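Local coordinates for major pilin backbone protein T-antigen, T13 (Streptococcus pyogenes, PDB 6BBT) that probably forms the shaft of the streptococcal pilus as its major subunit, and is the trypsin-resistant T-antigen recognised in Lancefield serotyping, at residues Asn22-Pro27 with Phe154-Leu159; Pro27-Thr32 with Glu107-Asp112; Phe33-Asp38 with Tyr97-Gln102; Val87-Ile92 with Val118-Gly123; Asp112-Thr117 with Ser137-Ser142. One frame throughout, in Å; residues are numbered along the deposited sequence.

Interaction 1: residues Asn22-Pro27 with Phe154-Leu159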
# COMPACT_ATOMS: atom_id res chain seq x y z
N ASN A 22 10.58 10.02 0.18
CA ASN A 22 11.45 8.86 0.10
C ASN A 22 11.83 8.21 1.42
O ASN A 22 12.30 7.09 1.40
CB ASN A 22 12.71 9.17 -0.70
CG ASN A 22 12.44 9.43 -2.15
OD1 ASN A 22 11.36 9.14 -2.67
ND2 ASN A 22 13.43 9.98 -2.82
N GLU A 23 11.60 8.88 2.55
CA GLU A 23 11.77 8.26 3.87
C GLU A 23 10.73 7.18 4.18
O GLU A 23 10.91 6.41 5.11
CB GLU A 23 11.68 9.32 4.98
CG GLU A 23 12.82 10.33 4.94
CD GLU A 23 12.94 11.14 6.23
OE1 GLU A 23 11.98 11.20 7.05
OE2 GLU A 23 14.02 11.74 6.42
N ILE A 24 9.62 7.19 3.46
CA ILE A 24 8.54 6.23 3.66
C ILE A 24 8.80 4.99 2.81
O ILE A 24 9.24 5.09 1.64
CB ILE A 24 7.18 6.88 3.33
CG1 ILE A 24 6.88 7.95 4.40
CG2 ILE A 24 6.06 5.84 3.28
CD1 ILE A 24 5.67 8.80 4.10
N LEU A 25 8.55 3.83 3.40
CA LEU A 25 8.71 2.56 2.65
C LEU A 25 7.47 2.29 1.79
O LEU A 25 6.38 2.14 2.33
CB LEU A 25 8.91 1.38 3.61
CG LEU A 25 10.22 1.23 4.34
CD1 LEU A 25 10.23 -0.12 5.06
CD2 LEU A 25 11.39 1.35 3.36
N MET A 26 7.66 2.23 0.47
CA MET A 26 6.60 1.76 -0.45
C MET A 26 6.22 0.31 -0.07
O MET A 26 7.13 -0.52 0.13
CB MET A 26 7.12 1.80 -1.90
CG MET A 26 6.12 1.36 -2.98
SD MET A 26 4.94 2.68 -3.34
CE MET A 26 5.94 3.76 -4.36
N PRO A 27 4.91 -0.01 0.06
CA PRO A 27 4.57 -1.41 0.30
C PRO A 27 4.96 -2.34 -0.86
O PRO A 27 4.82 -1.98 -2.03
CB PRO A 27 3.05 -1.38 0.51
CG PRO A 27 2.58 -0.09 -0.07
CD PRO A 27 3.72 0.87 0.08
N PHE A 154 -1.43 5.03 0.29
CA PHE A 154 -1.28 4.27 1.50
C PHE A 154 -0.91 5.16 2.67
O PHE A 154 -0.46 6.29 2.48
CB PHE A 154 -0.27 3.13 1.33
CG PHE A 154 1.15 3.59 1.14
CD1 PHE A 154 1.60 4.01 -0.10
CD2 PHE A 154 2.04 3.62 2.22
CE1 PHE A 154 2.91 4.44 -0.28
CE2 PHE A 154 3.35 4.05 2.05
CZ PHE A 154 3.79 4.45 0.79
N LYS A 155 -1.15 4.65 3.86
CA LYS A 155 -0.91 5.38 5.07
C LYS A 155 0.27 4.79 5.81
O LYS A 155 0.63 3.62 5.60
CB LYS A 155 -2.14 5.34 5.95
CG LYS A 155 -3.24 6.23 5.43
CD LYS A 155 -4.50 6.12 6.25
CE LYS A 155 -5.54 7.08 5.70
NZ LYS A 155 -6.76 7.07 6.54
N THR A 156 0.85 5.62 6.66
CA THR A 156 1.82 5.19 7.65
C THR A 156 1.27 5.55 9.03
O THR A 156 0.28 6.29 9.15
CB THR A 156 3.17 5.88 7.43
OG1 THR A 156 3.00 7.29 7.53
CG2 THR A 156 3.75 5.54 6.07
N THR A 157 1.92 5.04 10.06
CA THR A 157 1.54 5.34 11.41
C THR A 157 2.80 5.80 12.19
O THR A 157 3.77 6.28 11.58
CB THR A 157 0.76 4.15 12.03
OG1 THR A 157 0.22 4.55 13.30
CG2 THR A 157 1.62 2.92 12.18
N SER A 158 2.73 5.75 13.52
CA SER A 158 3.82 6.19 14.37
C SER A 158 3.83 5.43 15.68
O SER A 158 2.81 4.93 16.13
CB SER A 158 3.73 7.70 14.64
OG SER A 158 2.61 8.02 15.44
N LEU A 159 5.01 5.33 16.28
CA LEU A 159 5.17 4.77 17.60
C LEU A 159 6.09 5.68 18.41
O LEU A 159 7.21 5.94 18.00
CB LEU A 159 5.76 3.37 17.51
CG LEU A 159 6.12 2.68 18.84
CD1 LEU A 159 4.88 2.53 19.70
CD2 LEU A 159 6.77 1.33 18.60

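Interaction 2: residues Pro27-Thr32 with Glu107-Asp112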
# COMPACT_ATOMS: atom_id res chain seq x y z
N PRO A 27 4.91 -0.01 0.06
CA PRO A 27 4.57 -1.41 0.30
C PRO A 27 4.96 -2.34 -0.86
O PRO A 27 4.82 -1.98 -2.03
CB PRO A 27 3.05 -1.38 0.51
CG PRO A 27 2.58 -0.09 -0.07
CD PRO A 27 3.72 0.87 0.08
N LYS A 28 5.44 -3.53 -0.52
CA LYS A 28 5.63 -4.58 -1.51
C LYS A 28 4.29 -5.26 -1.79
O LYS A 28 3.79 -6.03 -0.96
CB LYS A 28 6.69 -5.59 -1.07
CG LYS A 28 7.04 -6.58 -2.18
CD LYS A 28 7.91 -7.72 -1.71
CE LYS A 28 7.93 -8.81 -2.77
NZ LYS A 28 8.74 -9.94 -2.28
N THR A 29 3.69 -4.95 -2.93
CA THR A 29 2.33 -5.41 -3.22
C THR A 29 2.04 -5.35 -4.72
O THR A 29 2.84 -4.83 -5.49
CB THR A 29 1.28 -4.58 -2.43
OG1 THR A 29 0.01 -5.25 -2.43
CG2 THR A 29 1.14 -3.18 -3.00
N THR A 30 0.90 -5.91 -5.12
CA THR A 30 0.50 -5.85 -6.53
C THR A 30 -0.86 -5.20 -6.59
O THR A 30 -1.60 -5.22 -5.62
CB THR A 30 0.43 -7.23 -7.20
OG1 THR A 30 -0.54 -8.02 -6.51
CG2 THR A 30 1.77 -7.92 -7.14
N PHE A 31 -1.14 -4.58 -7.72
CA PHE A 31 -2.50 -4.15 -8.03
C PHE A 31 -2.95 -4.91 -9.27
O PHE A 31 -2.18 -5.08 -10.20
CB PHE A 31 -2.56 -2.64 -8.28
CG PHE A 31 -2.24 -1.85 -7.06
CD1 PHE A 31 -3.25 -1.51 -6.17
CD2 PHE A 31 -0.94 -1.53 -6.75
CE1 PHE A 31 -2.97 -0.80 -5.02
CE2 PHE A 31 -0.64 -0.83 -5.58
CZ PHE A 31 -1.66 -0.47 -4.72
N THR A 32 -4.20 -5.33 -9.26
CA THR A 32 -4.76 -6.14 -10.32
C THR A 32 -5.91 -5.39 -10.96
O THR A 32 -6.80 -4.90 -10.28
CB THR A 32 -5.23 -7.48 -9.76
OG1 THR A 32 -4.08 -8.21 -9.34
CG2 THR A 32 -5.97 -8.32 -10.82
N GLU A 107 -3.90 -3.99 4.51
CA GLU A 107 -3.96 -3.00 5.59
C GLU A 107 -3.09 -1.79 5.24
O GLU A 107 -1.96 -1.94 4.78
CB GLU A 107 -3.51 -3.62 6.92
N GLY A 108 -3.68 -0.61 5.37
CA GLY A 108 -3.01 0.65 5.05
C GLY A 108 -3.17 1.18 3.64
O GLY A 108 -2.87 2.34 3.40
N ILE A 109 -3.64 0.36 2.71
CA ILE A 109 -3.71 0.77 1.30
C ILE A 109 -5.13 1.24 0.96
O ILE A 109 -6.10 0.61 1.38
CB ILE A 109 -3.24 -0.37 0.40
CG1 ILE A 109 -1.74 -0.62 0.70
CG2 ILE A 109 -3.46 -0.03 -1.06
CD1 ILE A 109 -1.08 -1.66 -0.17
N GLN A 110 -5.22 2.35 0.25
CA GLN A 110 -6.47 2.89 -0.29
C GLN A 110 -6.51 2.62 -1.79
O GLN A 110 -5.64 3.08 -2.55
CB GLN A 110 -6.57 4.39 0.01
CG GLN A 110 -6.59 4.72 1.50
CD GLN A 110 -5.19 4.77 2.16
OE1 GLN A 110 -4.33 5.57 1.77
NE2 GLN A 110 -4.98 3.93 3.17
N TYR A 111 -7.53 1.86 -2.21
CA TYR A 111 -7.68 1.38 -3.60
C TYR A 111 -8.63 2.26 -4.44
O TYR A 111 -9.61 2.75 -3.93
CB TYR A 111 -8.23 -0.05 -3.59
CG TYR A 111 -7.25 -1.03 -3.01
CD1 TYR A 111 -7.17 -1.23 -1.64
CD2 TYR A 111 -6.40 -1.75 -3.83
CE1 TYR A 111 -6.28 -2.12 -1.10
CE2 TYR A 111 -5.47 -2.64 -3.30
CZ TYR A 111 -5.42 -2.82 -1.93
OH TYR A 111 -4.51 -3.70 -1.38
N ASP A 112 -8.30 2.45 -5.70
CA ASP A 112 -9.10 3.28 -6.58
C ASP A 112 -10.35 2.48 -7.01
O ASP A 112 -10.24 1.44 -7.66
CB ASP A 112 -8.27 3.66 -7.80
CG ASP A 112 -8.93 4.73 -8.66
OD1 ASP A 112 -10.16 4.97 -8.55
OD2 ASP A 112 -8.20 5.34 -9.45
O HOH W 1 -2.66 -4.53 -3.00

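Interaction 3: residues Phe33-Asp38 with Tyr97-Gln102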
# COMPACT_ATOMS: atom_id res chain seq x y z
N PHE A 33 -5.87 -5.30 -12.29
CA PHE A 33 -6.95 -4.71 -13.05
C PHE A 33 -7.70 -5.85 -13.76
O PHE A 33 -7.08 -6.82 -14.20
CB PHE A 33 -6.39 -3.70 -14.03
CG PHE A 33 -5.34 -2.85 -13.40
CD1 PHE A 33 -5.69 -1.92 -12.46
CD2 PHE A 33 -4.00 -3.11 -13.63
CE1 PHE A 33 -4.72 -1.18 -11.80
CE2 PHE A 33 -3.02 -2.35 -13.00
CZ PHE A 33 -3.39 -1.39 -12.08
N THR A 34 -9.02 -5.71 -13.82
CA THR A 34 -9.89 -6.71 -14.39
C THR A 34 -10.64 -6.07 -15.54
O THR A 34 -11.06 -4.92 -15.45
CB THR A 34 -10.94 -7.19 -13.37
OG1 THR A 34 -10.29 -7.56 -12.16
CG2 THR A 34 -11.68 -8.40 -13.91
N ILE A 35 -10.82 -6.85 -16.60
CA ILE A 35 -11.69 -6.46 -17.71
C ILE A 35 -12.78 -7.52 -17.81
O ILE A 35 -12.50 -8.72 -17.73
CB ILE A 35 -10.90 -6.26 -19.02
CG1 ILE A 35 -11.82 -5.69 -20.10
CG2 ILE A 35 -10.24 -7.54 -19.51
CD1 ILE A 35 -11.06 -5.09 -21.25
N GLU A 36 -14.03 -7.06 -17.92
CA GLU A 36 -15.17 -7.94 -18.13
C GLU A 36 -16.10 -7.34 -19.19
O GLU A 36 -16.06 -6.13 -19.44
CB GLU A 36 -15.93 -8.16 -16.83
CG GLU A 36 -16.63 -6.92 -16.27
CD GLU A 36 -17.31 -7.17 -14.94
OE1 GLU A 36 -17.06 -8.22 -14.32
OE2 GLU A 36 -18.11 -6.31 -14.51
N PRO A 37 -16.95 -8.19 -19.83
CA PRO A 37 -17.96 -7.65 -20.75
C PRO A 37 -18.94 -6.70 -20.07
O PRO A 37 -19.35 -6.94 -18.93
CB PRO A 37 -18.72 -8.90 -21.23
CG PRO A 37 -17.80 -10.05 -20.99
CD PRO A 37 -16.93 -9.67 -19.82
N ASP A 38 -19.30 -5.62 -20.77
CA ASP A 38 -20.47 -4.83 -20.40
C ASP A 38 -21.66 -5.64 -20.93
O ASP A 38 -21.95 -5.62 -22.12
CB ASP A 38 -20.41 -3.43 -21.03
CG ASP A 38 -21.56 -2.53 -20.57
OD1 ASP A 38 -22.56 -3.03 -20.01
OD2 ASP A 38 -21.46 -1.30 -20.78
N TYR A 97 -16.39 -3.09 -22.89
CA TYR A 97 -15.93 -3.76 -21.68
C TYR A 97 -15.87 -2.78 -20.53
O TYR A 97 -15.79 -1.57 -20.73
CB TYR A 97 -14.53 -4.30 -21.90
CG TYR A 97 -14.33 -5.25 -23.05
CD1 TYR A 97 -14.20 -4.79 -24.36
CD2 TYR A 97 -14.20 -6.62 -22.83
CE1 TYR A 97 -13.99 -5.67 -25.41
CE2 TYR A 97 -13.97 -7.51 -23.87
CZ TYR A 97 -13.87 -7.03 -25.15
OH TYR A 97 -13.65 -7.92 -26.17
N THR A 98 -15.88 -3.33 -19.31
CA THR A 98 -15.68 -2.54 -18.11
C THR A 98 -14.32 -2.93 -17.51
O THR A 98 -14.00 -4.11 -17.41
CB THR A 98 -16.84 -2.76 -17.12
OG1 THR A 98 -18.08 -2.46 -17.79
CG2 THR A 98 -16.70 -1.87 -15.89
N VAL A 99 -13.52 -1.92 -17.17
CA VAL A 99 -12.21 -2.12 -16.53
C VAL A 99 -12.27 -1.53 -15.12
O VAL A 99 -12.77 -0.43 -14.93
CB VAL A 99 -11.07 -1.48 -17.35
CG1 VAL A 99 -9.71 -1.56 -16.64
CG2 VAL A 99 -10.99 -2.15 -18.70
N SER A 100 -11.80 -2.30 -14.15
CA SER A 100 -11.75 -1.84 -12.76
C SER A 100 -10.49 -2.36 -12.10
O SER A 100 -9.79 -3.20 -12.67
CB SER A 100 -12.97 -2.33 -11.99
OG SER A 100 -13.03 -3.73 -12.05
N GLU A 101 -10.23 -1.83 -10.92
CA GLU A 101 -9.12 -2.29 -10.09
C GLU A 101 -9.70 -3.06 -8.93
O GLU A 101 -10.58 -2.57 -8.25
CB GLU A 101 -8.32 -1.12 -9.54
CG GLU A 101 -7.18 -1.53 -8.63
CD GLU A 101 -6.38 -0.33 -8.12
OE1 GLU A 101 -5.63 0.28 -8.89
OE2 GLU A 101 -6.54 0.01 -6.94
N GLN A 102 -9.16 -4.23 -8.69
CA GLN A 102 -9.53 -5.04 -7.54
C GLN A 102 -9.13 -4.39 -6.22
O GLN A 102 -7.99 -3.90 -6.07
CB GLN A 102 -8.82 -6.39 -7.69
CG GLN A 102 -9.11 -7.43 -6.65
CD GLN A 102 -8.52 -8.77 -7.06
OE1 GLN A 102 -7.32 -9.03 -6.90
NE2 GLN A 102 -9.36 -9.62 -7.63
O HOH W 2 -11.51 -5.59 -10.45

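Interaction 4: residues Val87-Ile92 with Val118-Gly123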
# COMPACT_ATOMS: atom_id res chain seq x y z
N VAL A 87 -7.90 -12.10 -29.27
CA VAL A 87 -9.31 -12.44 -29.15
C VAL A 87 -9.92 -12.85 -30.50
O VAL A 87 -9.60 -12.24 -31.53
CB VAL A 87 -10.10 -11.25 -28.56
CG1 VAL A 87 -11.59 -11.59 -28.37
CG2 VAL A 87 -9.48 -10.81 -27.24
N THR A 88 -10.79 -13.86 -30.49
CA THR A 88 -11.59 -14.22 -31.67
C THR A 88 -12.95 -13.54 -31.58
O THR A 88 -13.84 -13.96 -30.83
CB THR A 88 -11.77 -15.75 -31.80
OG1 THR A 88 -10.49 -16.39 -31.76
CG2 THR A 88 -12.46 -16.11 -33.13
N PHE A 89 -13.10 -12.46 -32.34
CA PHE A 89 -14.38 -11.75 -32.46
C PHE A 89 -15.23 -12.38 -33.56
O PHE A 89 -14.75 -12.63 -34.66
CB PHE A 89 -14.15 -10.28 -32.77
CG PHE A 89 -13.44 -9.52 -31.67
CD1 PHE A 89 -14.13 -9.15 -30.52
CD2 PHE A 89 -12.10 -9.14 -31.81
CE1 PHE A 89 -13.49 -8.43 -29.51
CE2 PHE A 89 -11.45 -8.43 -30.80
CZ PHE A 89 -12.15 -8.07 -29.65
N SER A 90 -16.51 -12.63 -33.27
CA SER A 90 -17.43 -13.27 -34.22
C SER A 90 -17.87 -12.37 -35.39
O SER A 90 -18.36 -12.89 -36.40
CB SER A 90 -18.66 -13.80 -33.48
OG SER A 90 -19.17 -12.83 -32.59
N GLY A 91 -17.71 -11.05 -35.28
CA GLY A 91 -18.05 -10.14 -36.37
C GLY A 91 -17.56 -8.72 -36.13
O GLY A 91 -17.07 -8.42 -35.04
N ILE A 92 -17.69 -7.86 -37.14
CA ILE A 92 -17.33 -6.44 -36.98
C ILE A 92 -18.26 -5.73 -36.00
O ILE A 92 -19.38 -6.19 -35.76
CB ILE A 92 -17.30 -5.64 -38.31
CG1 ILE A 92 -18.69 -5.59 -38.99
CG2 ILE A 92 -16.25 -6.20 -39.26
CD1 ILE A 92 -18.80 -4.52 -40.05
N VAL A 118 -14.60 0.74 -22.01
CA VAL A 118 -13.69 0.58 -23.12
C VAL A 118 -14.48 0.08 -24.33
O VAL A 118 -15.11 -0.97 -24.26
CB VAL A 118 -12.60 -0.46 -22.78
CG1 VAL A 118 -11.64 -0.64 -23.95
CG2 VAL A 118 -11.82 -0.02 -21.54
N ASP A 119 -14.44 0.85 -25.43
CA ASP A 119 -14.95 0.39 -26.73
C ASP A 119 -13.82 -0.03 -27.65
O ASP A 119 -12.93 0.76 -27.93
CB ASP A 119 -15.78 1.48 -27.40
CG ASP A 119 -17.13 1.67 -26.75
OD1 ASP A 119 -17.62 0.77 -26.04
OD2 ASP A 119 -17.74 2.73 -26.96
N VAL A 120 -13.87 -1.28 -28.10
CA VAL A 120 -12.90 -1.80 -29.05
C VAL A 120 -13.58 -1.87 -30.43
O VAL A 120 -14.57 -2.57 -30.61
CB VAL A 120 -12.41 -3.19 -28.61
CG1 VAL A 120 -11.29 -3.67 -29.53
CG2 VAL A 120 -11.92 -3.14 -27.17
N TYR A 121 -13.02 -1.12 -31.37
CA TYR A 121 -13.54 -1.03 -32.74
C TYR A 121 -12.94 -2.15 -33.59
O TYR A 121 -11.75 -2.13 -33.88
CB TYR A 121 -13.21 0.34 -33.35
CG TYR A 121 -14.12 1.44 -32.86
CD1 TYR A 121 -14.19 1.75 -31.50
CD2 TYR A 121 -14.92 2.17 -33.73
CE1 TYR A 121 -15.03 2.75 -31.03
CE2 TYR A 121 -15.76 3.16 -33.27
CZ TYR A 121 -15.81 3.45 -31.93
OH TYR A 121 -16.65 4.43 -31.46
N VAL A 122 -13.77 -3.11 -33.98
CA VAL A 122 -13.31 -4.32 -34.68
C VAL A 122 -13.70 -4.31 -36.17
O VAL A 122 -14.89 -4.27 -36.50
CB VAL A 122 -13.87 -5.57 -33.97
CG1 VAL A 122 -13.57 -6.85 -34.75
CG2 VAL A 122 -13.31 -5.66 -32.55
N GLY A 123 -12.69 -4.36 -37.05
CA GLY A 123 -12.84 -4.39 -38.52
C GLY A 123 -12.43 -5.74 -39.13
O GLY A 123 -12.62 -6.78 -38.48

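Interaction 5: residues Asp112-Thr117 with Ser137-Ser142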
# COMPACT_ATOMS: atom_id res chain seq x y z
N ASP A 112 -8.30 2.45 -5.70
CA ASP A 112 -9.10 3.28 -6.58
C ASP A 112 -10.35 2.48 -7.01
O ASP A 112 -10.24 1.44 -7.66
CB ASP A 112 -8.27 3.66 -7.80
CG ASP A 112 -8.93 4.73 -8.66
OD1 ASP A 112 -10.16 4.97 -8.55
OD2 ASP A 112 -8.20 5.34 -9.45
N GLY A 113 -11.51 2.96 -6.61
CA GLY A 113 -12.79 2.35 -6.96
C GLY A 113 -13.41 2.76 -8.30
O GLY A 113 -14.53 2.30 -8.61
N LYS A 114 -12.73 3.59 -9.09
CA LYS A 114 -13.29 4.04 -10.37
C LYS A 114 -13.50 2.93 -11.39
O LYS A 114 -12.68 2.01 -11.53
CB LYS A 114 -12.43 5.11 -11.04
CG LYS A 114 -12.80 6.52 -10.66
CD LYS A 114 -12.20 7.51 -11.65
CE LYS A 114 -12.22 8.93 -11.12
NZ LYS A 114 -13.62 9.43 -10.96
N LYS A 115 -14.61 3.05 -12.12
CA LYS A 115 -14.95 2.14 -13.20
C LYS A 115 -14.70 2.82 -14.53
O LYS A 115 -15.13 3.96 -14.75
CB LYS A 115 -16.43 1.77 -13.14
CG LYS A 115 -16.91 1.23 -11.81
CD LYS A 115 -16.26 -0.08 -11.48
CE LYS A 115 -16.91 -0.69 -10.25
NZ LYS A 115 -16.49 -2.09 -10.14
N TRP A 116 -14.05 2.10 -15.43
CA TRP A 116 -13.73 2.60 -16.75
C TRP A 116 -14.47 1.77 -17.78
O TRP A 116 -14.71 0.58 -17.57
CB TRP A 116 -12.23 2.52 -16.97
CG TRP A 116 -11.48 3.45 -16.11
CD1 TRP A 116 -11.18 3.30 -14.79
CD2 TRP A 116 -10.97 4.73 -16.49
NE1 TRP A 116 -10.49 4.39 -14.33
CE2 TRP A 116 -10.35 5.29 -15.35
CE3 TRP A 116 -10.99 5.46 -17.69
CZ2 TRP A 116 -9.74 6.55 -15.38
CZ3 TRP A 116 -10.37 6.70 -17.72
CH2 TRP A 116 -9.75 7.24 -16.57
N THR A 117 -14.82 2.40 -18.89
CA THR A 117 -15.47 1.71 -19.99
C THR A 117 -14.60 1.82 -21.23
O THR A 117 -13.94 2.83 -21.45
CB THR A 117 -16.91 2.20 -20.26
OG1 THR A 117 -17.49 1.39 -21.30
CG2 THR A 117 -16.96 3.66 -20.65
N SER A 137 -11.13 4.72 -24.51
CA SER A 137 -11.43 4.59 -23.08
C SER A 137 -12.05 5.86 -22.48
O SER A 137 -11.71 6.97 -22.86
CB SER A 137 -10.17 4.19 -22.30
OG SER A 137 -9.15 5.14 -22.48
N LYS A 138 -12.97 5.64 -21.54
CA LYS A 138 -13.61 6.71 -20.77
C LYS A 138 -13.92 6.19 -19.38
O LYS A 138 -14.04 4.98 -19.19
CB LYS A 138 -14.96 7.11 -21.39
CG LYS A 138 -14.93 7.56 -22.84
CD LYS A 138 -16.34 7.62 -23.41
CE LYS A 138 -16.34 8.08 -24.87
NZ LYS A 138 -17.72 8.00 -25.46
N GLU A 139 -14.08 7.10 -18.43
CA GLU A 139 -14.71 6.75 -17.16
C GLU A 139 -16.18 6.44 -17.41
O GLU A 139 -16.82 7.13 -18.21
CB GLU A 139 -14.58 7.89 -16.15
CG GLU A 139 -13.14 8.17 -15.70
CD GLU A 139 -13.02 9.35 -14.74
OE1 GLU A 139 -14.00 9.69 -14.07
OE2 GLU A 139 -11.92 9.94 -14.64
N VAL A 140 -16.71 5.43 -16.71
CA VAL A 140 -18.11 5.11 -16.78
C VAL A 140 -18.90 6.36 -16.39
O VAL A 140 -18.51 7.09 -15.48
CB VAL A 140 -18.47 3.91 -15.87
CG1 VAL A 140 -19.98 3.73 -15.73
CG2 VAL A 140 -17.85 2.63 -16.40
N ASN A 141 -20.00 6.60 -17.13
CA ASN A 141 -20.86 7.78 -16.97
C ASN A 141 -20.23 9.12 -17.38
O ASN A 141 -20.71 10.17 -16.97
CB ASN A 141 -21.48 7.86 -15.55
CG ASN A 141 -22.45 6.73 -15.24
OD1 ASN A 141 -23.04 6.13 -16.15
ND2 ASN A 141 -22.63 6.44 -13.97
N SER A 142 -19.16 9.09 -18.18
CA SER A 142 -18.51 10.30 -18.70
C SER A 142 -18.38 10.20 -20.21
O SER A 142 -18.17 9.11 -20.74
CB SER A 142 -17.13 10.49 -18.06
OG SER A 142 -16.38 11.50 -18.72

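Interaction 1: residues Asn22-Pro27 with Phe154-Leu159
Phe154 pushes its ring against the loop Asn22-Pro27, where Pro27 covers one face and Ile24, Leu25 and Met26 also meet it. From CB, the first torsion puts CG between the backbone N and the carbonyl carbon (chi1 68°), which turns the ring toward the loop. CG, CD1 and CD2 all lie under Pro27 CD, with CG 3.9 Å from it. That methylene sits almost directly over the ring centre, 3.5 Å from the centroid and 5° off the normal, a CH-pi contact. Phe154 CE1 meets Met26 SD obliquely at 4.1 Å, a Met-aromatic contact. Phe154 belongs to strand 148-166, a long strand shared by the Spy0128-like and DUF7601 regions, so the loop probably packs near where they join. Ile24 CG2 comes in near the ring plane, 3.5 Å from Phe154 CE2, while Leu25 O approaches CE2 obliquely at 3.6 Å. At the tip, CZ meets both Ile24 CG2, 3.6 Å away, and Pro27 CD. Ile24 CG2 also touches Thr156 CG2, at 3.6 Å.

Interaction 2: residues Pro27-Thr32 with Glu107-Asp112
Ile109 and Tyr111 pack against Pro27, Thr29 and Phe31, bringing together strands 29-37 and 109-110 from different sheets of the Spy0128-like beta-sandwich domain. The tight part is apolar. Ile109 CD1 meets Thr29 CG2 tip to tip at 3.9 Å and lies 4.0 Å from Pro27 CG. The other branch, Ile109 CG2, stands anti to the backbone N and reaches the edge of the Phe31 ring, 4.1 Å from CE1. Next to it the Phe31 and Tyr111 rings meet obliquely, planes 58° apart, and come within 3.5 Å between Phe31 CE1 and Tyr111 CE2. Phe31 also touches Asn152 and Glu101 and makes a cation-pi contact with Lys15, residues consistent with the isopeptide site of such domains. Toward Thr29 OG1 a single bridging water replaces direct packing. The water donates to Thr30 O, 2.9 Å from its oxygen, and bonds Thr29 OG1 at 2.8 Å. Its third partner is Tyr111 OH, 2.6 Å from the water oxygen, which lies in the plane of the tyrosine ring.

Interaction 3: residues Phe33-Asp38 with Tyr97-Gln102
Phe33-Pro37 and Tyr97-Glu101 pair as antiparallel strands, their axes 159° apart, in register from Phe33 opposite Glu101 to Pro37 opposite Tyr97. They are neighbours in one sheet of the Spy0128-like beta-sandwich. Reciprocal bonds close the Thr34-Ser100 and Glu36-Thr98 pairs, the shortest being Thr98 N to Glu36 O at 2.8 Å. Between them, Ile35 and Val99 form a non-hydrogen-bonded pair facing the sandwich interior, with Ile35 CD1 3.9 Å from Val99 CG2. Ile35 CG1, anti to its backbone N (chi1 -173°), reaches diagonally across to the partner strand to meet Tyr97 CB at 3.5 Å. Phe33 and Glu101 lie side by side on this same face, and Glu101 OE1 touches the ring edge 3.4 Å from Phe33 CE1. The same OE1 is hydrogen-bonded to Lys15 NZ, while OE2 accepts from Asp112 N; with Asn152 close by, this is consistent with the Lys-Asn isopeptide site of Spy0128-like domains. On the other face, a water links Thr34 OG1 and Ser100 OG, 2.9 Å from each.

Interaction 4: residues Val87-Ile92 with Val118-Gly123
Phe89 turns one face of its ring to Val122, and the two side chains meet at a slant. Val122 CG2 stands nearly above the middle of the ring, 3.7 Å from its centroid and 9° off the normal, giving a CH-pi contact. The opposite face is covered from within the loop itself, where Val87 CG1 lies over the ring centre, so the ring is held between two valine methyls. Phe89 CG is anti to the carbonyl carbon (chi1 -65°), which carries the ring toward strand 116-123. The second branch of Val122, CG1, is anti to the backbone N and points at the loop backbone instead, 4.0 Å from Phe89 CB and 3.8 Å from Gly91 O. Val120 CG1 adds a looser, oblique touch at 4.5 Å from Phe89 CZ. Where the loop leads into strand 93-101, Ile92 comes against backbone rather than side chain: its CA approaches Val122 O at 3.3 Å, a CA-H...O contact bent to 124° at the hydrogen, and its CG2 lies 3.8 Å from Gly123 O. The loop thereby closes over one end of the Spy0128-like sandwich, where Phe89 also meets the Tyr95 and Tyr97 side chains of strand 93-101. With no hydrogen bond crossing between the two segments, their fit depends on methyl-to-ring packing, while polar groups of the loop find other partners, such as Tyr95 OH for Gly91 O.

Interaction 5: residues Asp112-Thr117 with Ser137-Ser142
Trp116 and Thr117 pair with Glu139 and Lys138 in the antiparallel beta hairpin of strands 116-123 and 131-139, at the end away from its connecting loop, in the Spy0128-like sandwich. The Thr117-Lys138 pair is closed by two nearly straight backbone bonds, Thr117 N to Lys138 O at 2.7 Å and Lys138 N to Thr117 O at 3.0 Å. One step out, Trp116 faces Glu139 as a non-hydrogen-bonded pair, and beyond it Val140 N donates to Lys115 O at 2.9 Å. There the second strand ends in a type II turn from Glu139 to Ser142. Glu139 works at two levels. Its CG lies over one face of the indole, 3.6 Å from the centroid of the six-membered ring, a CH-pi contact, with the carboxylate plane turned 72° from the ring. The extended chain then takes the carboxylate past the indole to Lys114, whose NZ forms a salt bridge with Glu139 OE1 at 3.1 Å, coming from above the carboxylate plane. The indole also meets Phe150 edge-to-face, so it belongs to the sandwich interior while the ion pair lies toward the surface. Val140 CG2 packs on Lys115 CB at 3.7 Å. Ahead of the pairing, Asp112 shapes the approach as an Asx turn, its OD1 accepting from Lys114 N at 3.0 Å.

In the fold
All five contacts are partly buried: Phe31, Ile35, Val99, Phe89 and Trp116 turn inward, while the water of interaction 3 and the surface ion pair of interaction 5 lie toward the outside. Interactions 3 and 5 are strand pairings in one sheet, where strands 93-101 and 116-123 lie side by side, and rely on backbone hydrogen bonds. Interactions 1, 2 and 4 have no direct hydrogen bond between their segments and depend on aromatic and apolar packing. Interaction 4 lies about 44 Å from interaction 1 between centres. Interactions 1 and 2 share Pro27, whose ring touches Phe154 in one and Ile109 in the other. Interactions 2, 3 and 5 converge where Asp112 N meets Glu101 OE2, near the probable isopeptide site.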